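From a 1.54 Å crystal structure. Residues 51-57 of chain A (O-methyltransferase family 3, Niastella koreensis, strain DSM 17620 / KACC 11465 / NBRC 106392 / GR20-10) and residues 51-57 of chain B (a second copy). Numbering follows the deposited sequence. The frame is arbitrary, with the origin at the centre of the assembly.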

# COMPACT_ATOMS: atom_id res chain seq x y z
N LEU A 51 1.96 8.89 0.74
CA LEU A 51 1.68 8.26 2.06
C LEU A 51 2.79 7.28 2.42
O LEU A 51 3.15 7.20 3.59
N LEU A 52 3.26 6.50 1.47
CA LEU A 52 4.36 5.54 1.74
C LEU A 52 5.60 6.33 2.17
O LEU A 52 6.27 5.90 3.10
N ALA A 53 5.90 7.45 1.52
CA ALA A 53 7.08 8.27 1.89
C ALA A 53 6.91 8.78 3.33
O ALA A 53 7.86 8.75 4.09
N GLN A 54 5.70 9.19 3.71
CA GLN A 54 5.43 9.63 5.10
C GLN A 54 5.62 8.46 6.07
O GLN A 54 6.21 8.66 7.16
N LEU A 55 5.15 7.26 5.72
CA LEU A 55 5.30 6.09 6.63
C LEU A 55 6.79 5.77 6.81
O LEU A 55 7.16 5.33 7.92
N CYS A 56 7.60 5.97 5.77
CA CYS A 56 9.08 5.77 5.79
C CYS A 56 9.75 6.90 6.59
O CYS A 56 10.96 6.81 6.78
N GLN A 57 9.02 7.95 6.96
CA GLN A 57 9.61 9.21 7.49
C GLN A 57 10.78 9.60 6.58
O GLN A 57 11.88 9.91 7.06
N LEU B 51 3.58 -6.01 5.80
CA LEU B 51 4.60 -5.05 5.34
C LEU B 51 4.25 -3.67 5.90
O LEU B 51 5.17 -2.94 6.31
N LEU B 52 2.98 -3.29 5.88
CA LEU B 52 2.58 -1.99 6.45
C LEU B 52 2.96 -1.96 7.93
O LEU B 52 3.51 -0.94 8.38
N ALA B 53 2.71 -3.04 8.66
CA ALA B 53 3.10 -3.11 10.09
C ALA B 53 4.61 -2.92 10.23
O ALA B 53 5.04 -2.21 11.14
N GLN B 54 5.42 -3.52 9.35
CA GLN B 54 6.90 -3.36 9.39
C GLN B 54 7.27 -1.90 9.09
O GLN B 54 8.17 -1.38 9.78
N LEU B 55 6.60 -1.25 8.13
CA LEU B 55 6.89 0.16 7.78
C LEU B 55 6.59 1.06 8.98
O LEU B 55 7.36 2.00 9.20
N CYS B 56 5.53 0.76 9.74
CA CYS B 56 5.12 1.50 10.97
C CYS B 56 6.09 1.23 12.14
O CYS B 56 5.86 1.83 13.21
N GLN B 57 7.03 0.29 11.99
CA GLN B 57 7.84 -0.31 13.08
C GLN B 57 6.89 -0.66 14.24
O GLN B 57 7.13 -0.24 15.42

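The two copies meet at the C-terminal ends of equivalent helices, and the contact is almost purely apolar. Its pivot is the pair Leu A55 and Leu B55: the CA atoms of Leu A55 and Leu B55 lie 6.2 Å apart, although the helix axes come no nearer than 11.0 Å and their N-to-C directions differ by 50°. These are the two residues whose CA-to-CB bonds point toward the opposite stretch, and they account for most of the 265 Å² buried between the stretches. Leu A55 has 81 Å² covered and Leu B55 has 77 Å².

The leucine packing is reciprocal. Leu A55, Leu B55, Leu A52 and Leu B52 all adopt chi1 m, chi2 t, a rotamer well suited to a helix. Leu A55 CD1 meets Leu B55 CD1 at 4.3 Å, joining the two central side chains. The same methyl of Leu A55, CD1, lies 4.1 Å from Leu B52 CD2, and the reciprocal contact, Leu A52 CD2 to Leu B55 CD1, is also 4.1 Å. The CA-to-CB bonds of Leu A52 and Leu B52 run sideways, yet the ends of these side chains come nearer and support the central pair from one turn earlier.

Sulfur completes the apolar surface. Leu A55 CD2 packs 4.0 Å from Cys B56 SG, while Cys A56 SG lies 4.1 Å from Leu B55 CD2. Leu A55 and Leu B55 thus each use CD1 against leucine methyls and CD2 against a cysteine. Both cysteines have chi1 m, although CA-to-CB points sideways at Cys A56 and away at Cys B56; the thiol reaches the partner leucine in either case.

Polar groups contribute no hydrogen bond across the stretches. Leu A55 O and Leu B55 O approach to 3.6 Å, but two carbonyl oxygens have no proton to share, so their proximity reflects close backbone packing. Backbone bonding stays within each chain: Leu A55 N donates to Leu A51 O at 2.9 Å, and Leu B55 N to Leu B51 O at 2.9 Å. At Gln A57 and Gln B57, positive phi marks a Schellman motif, in which the chain leaves helical geometry just beyond the contact. Their side chains are chi1 m and chi2 t, and the nearest approach between them is Gln A57 OE1 to Gln B57 OE1, 5.0 Å, beyond contact range.

Leu A51, Ala A53, Gln A54 and their counterparts Leu B51, Ala B53 and Gln B54 lie out of reach. The design rule is economical: one inward leucine per helix, a leucine three residues earlier, and the following cysteine, repeated in both copies, make every side-chain contact within 4.5 Å.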

# COMPACT_ATOMS: atom_id res chain seq x y z
CB LEU A 51 0.31 7.59 2.00
CG LEU A 51 -0.87 8.55 1.92
CD1 LEU A 51 -2.15 7.80 1.65
CD2 LEU A 51 -1.02 9.36 3.20
CB LEU A 52 4.63 4.70 0.49
CG LEU A 52 3.58 3.65 0.15
CD1 LEU A 52 3.88 2.99 -1.18
CD2 LEU A 52 3.44 2.59 1.22
CB ALA A 53 7.25 9.39 0.90
CB GLN A 54 4.02 10.22 5.21
CG GLN A 54 3.79 11.50 4.43
CD GLN A 54 2.37 11.97 4.59
OE1 GLN A 54 1.92 12.26 5.70
NE2 GLN A 54 1.62 12.01 3.50
CB LEU A 55 4.61 4.85 6.06
CG LEU A 55 3.13 4.65 6.37
CD1 LEU A 55 2.71 3.28 5.83
CD2 LEU A 55 2.83 4.74 7.86
CB CYS A 56 9.65 5.76 4.37
SG CYS A 56 9.19 4.26 3.48
CB GLN A 57 10.02 9.01 8.95
CG GLN A 57 8.83 8.61 9.81
CD GLN A 57 9.22 8.54 11.25
OE1 GLN A 57 9.89 7.61 11.69
NE2 GLN A 57 8.81 9.55 12.00
CB LEU B 51 4.66 -5.04 3.81
CG LEU B 51 5.16 -6.33 3.18
CD1 LEU B 51 4.99 -6.29 1.67
CD2 LEU B 51 6.59 -6.61 3.56
CB LEU B 52 1.09 -1.76 6.25
CG LEU B 52 0.69 -1.52 4.81
CD1 LEU B 52 -0.83 -1.55 4.70
CD2 LEU B 52 1.26 -0.21 4.29
CB ALA B 53 2.63 -4.41 10.68
CB GLN B 54 7.57 -4.29 8.39
CG GLN B 54 7.43 -5.75 8.76
CD GLN B 54 8.05 -6.64 7.72
OE1 GLN B 54 7.36 -7.35 6.99
NE2 GLN B 54 9.36 -6.54 7.58
CB LEU B 55 6.06 0.62 6.58
CG LEU B 55 6.57 0.18 5.21
CD1 LEU B 55 5.67 0.71 4.12
CD2 LEU B 55 8.02 0.62 4.99
CB CYS B 56 3.72 1.08 11.43
SG CYS B 56 2.42 1.62 10.32
CB GLN B 57 8.95 0.66 13.50
CG GLN B 57 10.02 0.81 12.43
CD GLN B 57 11.11 1.73 12.89
OE1 GLN B 57 10.91 2.93 13.04
NE2 GLN B 57 12.28 1.16 13.14